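Local atomic coordinates of 3-phytase (PDB entry 2WNH), a protein that probably hydrolyses phytate (inositol hexakisphosphate) as a 3-phytase of the histidine acid phosphatase family, releasing inorganic phosphate. Residues K172-C176 / A228-I232; V211-R215 / L241-L245. The protein carries 3 engineered substitutions. All blocks are in the same frame, centred on the assembly; numbering follows the deposited sequence.

Contact 1: residues K172-C176 / A228-I232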
ATOM      1  N   LYS B 172     -15.268  25.784  39.867  1.00 27.13           N
ATOM      2  CA  LYS B 172     -15.135  27.220  40.130  1.00 28.67           C
ATOM      3  C   LYS B 172     -13.700  27.685  39.919  1.00 28.40           C
ATOM      4  O   LYS B 172     -13.464  28.695  39.248  1.00 29.37           O
ATOM      5  CB  LYS B 172     -15.598  27.558  41.556  1.00 29.10           C
ATOM      6  CG  LYS B 172     -15.893  29.035  41.753  1.00 30.83           C
ATOM      7  CD  LYS B 172     -16.386  29.320  43.163  1.00 38.08           C
ATOM      8  CE  LYS B 172     -16.898  30.755  43.297  1.00 39.57           C
ATOM      9  NZ  LYS B 172     -17.813  30.907  44.483  1.00 40.81           N
ATOM     10  N   GLN B 173     -12.752  26.936  40.478  1.00 29.86           N
ATOM     11  CA  GLN B 173     -11.314  27.224  40.319  1.00 31.02           C
ATOM     12  C   GLN B 173     -10.878  27.315  38.856  1.00 30.88           C
ATOM     13  O   GLN B 173     -10.012  28.128  38.505  1.00 31.77           O
ATOM     14  CB  GLN B 173     -10.481  26.149  40.999  1.00 31.58           C
ATOM     15  CG  GLN B 173     -10.460  26.225  42.512  1.00 36.07           C
ATOM     16  CD  GLN B 173      -9.839  24.989  43.158  1.00 38.59           C
ATOM     17  OE1 GLN B 173     -10.041  24.734  44.344  1.00 43.07           O
ATOM     18  NE2 GLN B 173      -9.086  24.218  42.380  1.00 38.23           N
ATOM     19  N   ALA B 174     -11.470  26.474  38.008  1.00 29.68           N
ATOM     20  CA  ALA B 174     -11.080  26.403  36.602  1.00 29.19           C
ATOM     21  C   ALA B 174     -11.673  27.540  35.778  1.00 29.37           C
ATOM     22  O   ALA B 174     -11.014  28.048  34.864  1.00 30.04           O
ATOM     23  CB  ALA B 174     -11.487  25.036  36.001  1.00 28.21           C
ATOM     24  N   VAL B 175     -12.902  27.945  36.098  1.00 28.91           N
ATOM     25  CA  VAL B 175     -13.687  28.808  35.196  1.00 29.78           C
ATOM     26  C   VAL B 175     -14.005  30.237  35.679  1.00 31.76           C
ATOM     27  O   VAL B 175     -14.366  31.105  34.872  1.00 31.96           O
ATOM     28  CB  VAL B 175     -14.998  28.115  34.691  1.00 29.24           C
ATOM     29  CG1 VAL B 175     -14.707  26.704  34.151  1.00 29.43           C
ATOM     30  CG2 VAL B 175     -16.068  28.068  35.793  1.00 28.36           C
ATOM     31  N   CYS B 176     -13.878  30.483  36.980  1.00 33.81           N
ATOM     32  CA  CYS B 176     -14.225  31.801  37.520  1.00 36.58           C
ATOM     33  C   CYS B 176     -13.022  32.719  37.594  1.00 38.52           C
ATOM     34  O   CYS B 176     -11.935  32.290  37.977  1.00 39.04           O
ATOM     35  CB  CYS B 176     -14.901  31.668  38.884  1.00 36.73           C
ATOM     36  SG  CYS B 176     -16.483  30.786  38.777  0.70 36.44           S
ATOM     37  N   ALA B 228      -9.205  26.189  29.694  1.00 25.95           N
ATOM     38  CA  ALA B 228      -9.738  26.832  30.893  1.00 26.63           C
ATOM     39  C   ALA B 228      -8.721  27.865  31.354  1.00 27.04           C
ATOM     40  O   ALA B 228      -8.282  27.838  32.507  1.00 28.59           O
ATOM     41  CB  ALA B 228      -9.994  25.801  31.996  1.00 26.32           C
ATOM     42  N   TRP B 229      -8.349  28.762  30.443  1.00 27.15           N
ATOM     43  CA  TRP B 229      -7.439  29.867  30.772  1.00 27.92           C
ATOM     44  C   TRP B 229      -6.166  29.389  31.478  1.00 28.76           C
ATOM     45  O   TRP B 229      -5.648  30.060  32.372  1.00 28.98           O
ATOM     46  CB  TRP B 229      -8.189  30.932  31.596  1.00 27.24           C
ATOM     47  CG  TRP B 229      -9.401  31.455  30.863  1.00 26.58           C
ATOM     48  CD1 TRP B 229      -9.430  32.489  29.971  1.00 27.82           C
ATOM     49  CD2 TRP B 229     -10.748  30.946  30.927  1.00 26.40           C
ATOM     50  NE1 TRP B 229     -10.704  32.666  29.488  1.00 26.05           N
ATOM     51  CE2 TRP B 229     -11.528  31.729  30.051  1.00 26.90           C
ATOM     52  CE3 TRP B 229     -11.367  29.909  31.644  1.00 24.28           C
ATOM     53  CZ2 TRP B 229     -12.900  31.510  29.873  1.00 25.25           C
ATOM     54  CZ3 TRP B 229     -12.722  29.686  31.456  1.00 25.98           C
ATOM     55  CH2 TRP B 229     -13.472  30.482  30.577  1.00 25.65           C
ATOM     56  N   GLY B 230      -5.670  28.222  31.067  1.00 28.33           N
ATOM     57  CA  GLY B 230      -4.460  27.642  31.641  1.00 27.77           C
ATOM     58  C   GLY B 230      -4.612  26.923  32.968  1.00 27.46           C
ATOM     59  O   GLY B 230      -3.649  26.398  33.481  1.00 27.15           O
ATOM     60  N   LYS B 231      -5.827  26.842  33.501  1.00 27.45           N
ATOM     61  CA  LYS B 231      -6.034  26.265  34.831  1.00 27.67           C
ATOM     62  C   LYS B 231      -6.090  24.728  34.856  1.00 27.54           C
ATOM     63  O   LYS B 231      -5.960  24.106  35.926  1.00 27.63           O
ATOM     64  CB  LYS B 231      -7.292  26.862  35.488  1.00 28.13           C
ATOM     65  CG  LYS B 231      -7.326  28.394  35.613  1.00 31.26           C
ATOM     66  CD  LYS B 231      -6.292  28.905  36.590  1.00 33.59           C
ATOM     67  CE  LYS B 231      -6.596  30.340  37.029  1.00 38.89           C
ATOM     68  NZ  LYS B 231      -5.419  30.933  37.746  1.00 41.32           N
ATOM     69  N   ILE B 232      -6.319  24.116  33.691  1.00 26.10           N
ATOM     70  CA  ILE B 232      -6.380  22.654  33.587  1.00 24.62           C
ATOM     71  C   ILE B 232      -5.262  22.163  32.682  1.00 24.17           C
ATOM     72  O   ILE B 232      -5.182  22.556  31.521  1.00 23.95           O
ATOM     73  CB  ILE B 232      -7.755  22.142  33.075  1.00 24.90           C
ATOM     74  CG1 ILE B 232      -8.850  22.442  34.123  1.00 22.93           C
ATOM     75  CG2 ILE B 232      -7.681  20.631  32.763  1.00 22.98           C
ATOM     76  CD1 ILE B 232     -10.272  22.137  33.683  1.00 28.53           C
TER
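A174 and K231 bring the two backbones to their nearest approach, with 5.3 Å between their CA atoms, where the last turn of helix 165-175 meets a type I' beta turn running from A228 to K231. The turn is closed by a hydrogen bond from K231 N to A228 O (2.8 Å), and W229 and G230 occupy its two central positions with positive phi. A174 sits in the middle of the interface. Its CB lies against the end of I232, 3.9 Å from CD1, because the isoleucine chain is extended (chi2 173°) and carries that methyl toward the helix. The carbonyl of A174 meets a different part of the turn: its O lies 3.7 Å from W229 CE3, at the edge of the indole and near the ring plane, with A228 CB and K231 CG close by. Beside it, W229 CZ3 reaches V175 CA at 4.0 Å. K231 starts toward the helix, but a bend at chi2 (-68°) carries the ammonium group off from it. R44, outside both segments, bridges them: it donates to V175 O and makes a cation-pi contact with W229, whose ring also meets W46 edge-to-face. Across the two segments themselves the chemistry is van der Waals contact around a carbonyl oxygen near a helix C-terminus. That oxygen carries partial negative charge, so the aromatic C-H directed at it may add a weak electrostatic attraction, while close packing holds the segments to each other and R44 supplies polar links from outside.

Contact 2: residues V211-R215 / L241-L245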
ATOM      1  N   VAL B 211     -18.807  21.536  32.142  1.00 17.81           N
ATOM      2  CA  VAL B 211     -17.976  20.331  32.227  1.00 19.15           C
ATOM      3  C   VAL B 211     -17.868  19.606  30.874  1.00 18.57           C
ATOM      4  O   VAL B 211     -16.778  19.217  30.481  1.00 17.95           O
ATOM      5  CB  VAL B 211     -18.482  19.391  33.335  1.00 19.36           C
ATOM      6  CG1 VAL B 211     -17.812  18.004  33.257  1.00 20.20           C
ATOM      7  CG2 VAL B 211     -18.239  20.040  34.702  1.00 17.86           C
ATOM      8  N   GLU B 212     -18.981  19.451  30.167  1.00 18.46           N
ATOM      9  CA  GLU B 212     -18.927  18.889  28.794  1.00 17.59           C
ATOM     10  C   GLU B 212     -18.013  19.710  27.878  1.00 18.94           C
ATOM     11  O   GLU B 212     -17.188  19.143  27.151  1.00 17.54           O
ATOM     12  CB  GLU B 212     -20.322  18.780  28.193  1.00 17.38           C
ATOM     13  CG  GLU B 212     -20.365  18.064  26.813  1.00 20.31           C
ATOM     14  CD  GLU B 212     -20.004  16.576  26.866  1.00 22.18           C
ATOM     15  OE1 GLU B 212     -20.283  15.893  27.881  1.00 24.62           O
ATOM     16  OE2 GLU B 212     -19.456  16.071  25.850  1.00 25.87           O
ATOM     17  N   THR B 213     -18.156  21.033  27.918  1.00 19.06           N
ATOM     18  CA  THR B 213     -17.311  21.919  27.097  1.00 18.58           C
ATOM     19  C   THR B 213     -15.811  21.746  27.416  1.00 18.88           C
ATOM     20  O   THR B 213     -14.970  21.698  26.499  1.00 18.35           O
ATOM     21  CB  THR B 213     -17.738  23.398  27.253  1.00 19.13           C
ATOM     22  OG1 THR B 213     -19.133  23.532  26.925  1.00 20.07           O
ATOM     23  CG2 THR B 213     -16.898  24.313  26.354  1.00 18.78           C
ATOM     24  N   LEU B 214     -15.483  21.660  28.703  1.00 17.59           N
ATOM     25  CA  LEU B 214     -14.094  21.438  29.109  1.00 17.70           C
ATOM     26  C   LEU B 214     -13.608  20.063  28.657  1.00 17.52           C
ATOM     27  O   LEU B 214     -12.499  19.941  28.137  1.00 16.52           O
ATOM     28  CB  LEU B 214     -13.929  21.634  30.622  1.00 18.17           C
ATOM     29  CG  LEU B 214     -14.255  23.060  31.100  1.00 20.88           C
ATOM     30  CD1 LEU B 214     -14.231  23.074  32.614  1.00 20.54           C
ATOM     31  CD2 LEU B 214     -13.288  24.106  30.556  1.00 22.20           C
ATOM     32  N   ARG B 215     -14.444  19.036  28.850  1.00 16.46           N
ATOM     33  CA  ARG B 215     -14.097  17.682  28.413  1.00 17.33           C
ATOM     34  C   ARG B 215     -13.863  17.629  26.908  1.00 17.08           C
ATOM     35  O   ARG B 215     -12.907  16.992  26.436  1.00 17.03           O
ATOM     36  CB  ARG B 215     -15.206  16.687  28.786  1.00 16.95           C
ATOM     37  CG  ARG B 215     -14.954  15.265  28.236  1.00 20.42           C
ATOM     38  CD  ARG B 215     -15.672  15.054  26.880  1.00 19.22           C
ATOM     39  NE  ARG B 215     -17.081  14.723  27.119  1.00 19.11           N
ATOM     40  CZ  ARG B 215     -17.492  13.557  27.606  1.00 20.48           C
ATOM     41  NH1 ARG B 215     -16.621  12.596  27.877  1.00 20.12           N
ATOM     42  NH2 ARG B 215     -18.784  13.345  27.833  1.00 21.53           N
ATOM     43  N   LEU B 241     -14.007  16.588  37.384  1.00 20.94           N
ATOM     44  CA  LEU B 241     -15.187  17.419  37.156  1.00 20.16           C
ATOM     45  C   LEU B 241     -16.416  16.634  36.715  1.00 20.95           C
ATOM     46  O   LEU B 241     -17.536  17.150  36.795  1.00 20.41           O
ATOM     47  CB  LEU B 241     -14.895  18.517  36.127  1.00 20.73           C
ATOM     48  CG  LEU B 241     -13.737  19.443  36.478  1.00 23.06           C
ATOM     49  CD1 LEU B 241     -13.393  20.364  35.318  1.00 23.34           C
ATOM     50  CD2 LEU B 241     -14.080  20.250  37.729  1.00 24.76           C
ATOM     51  N   LEU B 242     -16.203  15.412  36.219  1.00 21.17           N
ATOM     52  CA  LEU B 242     -17.246  14.664  35.512  1.00 20.62           C
ATOM     53  C   LEU B 242     -18.433  14.239  36.378  1.00 22.08           C
ATOM     54  O   LEU B 242     -19.544  14.037  35.861  1.00 22.54           O
ATOM     55  CB  LEU B 242     -16.639  13.449  34.777  1.00 21.52           C
ATOM     56  CG  LEU B 242     -15.684  13.793  33.632  1.00 20.84           C
ATOM     57  CD1 LEU B 242     -15.102  12.509  33.025  1.00 23.44           C
ATOM     58  CD2 LEU B 242     -16.354  14.679  32.556  1.00 20.14           C
ATOM     59  N   PRO B 243     -18.220  14.121  37.691  1.00 22.40           N
ATOM     60  CA  PRO B 243     -19.325  13.816  38.610  1.00 21.99           C
ATOM     61  C   PRO B 243     -20.545  14.747  38.432  1.00 21.65           C
ATOM     62  O   PRO B 243     -21.693  14.325  38.597  1.00 21.63           O
ATOM     63  CB  PRO B 243     -18.807  13.837  40.042  1.00 22.53           C
ATOM     64  N   LEU B 244     -20.312  16.009  38.077  1.00 20.50           N
ATOM     65  CA  LEU B 244     -21.411  16.940  37.815  1.00 20.86           C
ATOM     66  C   LEU B 244     -22.209  16.553  36.570  1.00 20.79           C
ATOM     67  O   LEU B 244     -23.417  16.763  36.491  1.00 20.96           O
ATOM     68  CB  LEU B 244     -20.882  18.370  37.676  1.00 20.34           C
ATOM     69  CG  LEU B 244     -20.526  19.061  38.999  1.00 22.91           C
ATOM     70  CD1 LEU B 244     -19.739  20.355  38.741  1.00 24.78           C
ATOM     71  CD2 LEU B 244     -21.799  19.356  39.766  1.00 26.93           C
ATOM     72  N   LEU B 245     -21.514  16.005  35.582  1.00 20.68           N
ATOM     73  CA  LEU B 245     -22.164  15.632  34.343  1.00 20.14           C
ATOM     74  C   LEU B 245     -23.012  14.380  34.581  1.00 20.07           C
ATOM     75  O   LEU B 245     -24.144  14.317  34.136  1.00 21.53           O
ATOM     76  CB  LEU B 245     -21.098  15.440  33.255  1.00 20.56           C
ATOM     77  CG  LEU B 245     -21.533  15.332  31.796  1.00 22.24           C
ATOM     78  CD1 LEU B 245     -22.334  16.523  31.318  1.00 23.32           C
ATOM     79  CD2 LEU B 245     -20.234  15.160  30.964  1.00 20.74           C
TER
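V211 and L241 form the centre of this contact, the valine holding both methyls against the leucine backbone. Its CG2 is 3.6 Å and its CG1 3.7 Å from L241 O, so the branch straddles that carbonyl. With CG1 trans to the backbone N (chi1 168°), this methyl also meets L242 CD2 at 3.7 Å and approaches L245 CB. One turn further along, L214 CD1 packs on L241 CD1 at 3.9 Å, extending the apolar seam along helix 204-219. On its other flank the seam gives way to charge: L245 CD2 presses to 3.2 Å from E212 OE1, a tight contact for a methyl group, and also lies near R215 NH2, crossing the arginine chain at about a right angle. E212 and R215 form a salt bridge within the helix, three residues apart. R215 bends at chi2 and chi3 and grips E212 side-on: NH2 donates to OE1 on its syn side at 3.0 Å, whereas NE reaches OE2 at 3.0 Å from well above the carboxylate plane (51° out of it). Two bonds thus fix the rotation of both groups within a buried setting, and both side chains have a further partner. E212 OE2 forms a salt bridge with R24, which by sequence opens the RHGxRxP signature of histidine acid phosphatases, and R215 NH1 hydrogen-bonds to N314 OD1. The contact therefore joins several elements: L214 and L241 face helix 165-175 at L171 and L170, L214 and R215 touch I238 of helix 235-239, and E212 connects helix 204-219 to the end of strand 14-24 in the large mixed sheet.

How the contacts relate
The four segments alternate along the chain, 172-176, 211-215, 228-232 and 241-245, so the stretches of chain closed by the two contacts overlap in sequence. Their centres are 13 Å apart on the same side of the chain's centre, contact 1 lying further out at about 26 Å against 15 Å for contact 2. They touch directly: I232 CD1 meets L241 CD1 at 3.9 Å, and L214 packs on both V175 and A228. Helix 204-219 thus backs the outer turn while packing on 241-245. These five side chains join the two contacts into one apolar region, between the partly exposed periphery and the more buried interior of the helical part of this histidine phosphatase.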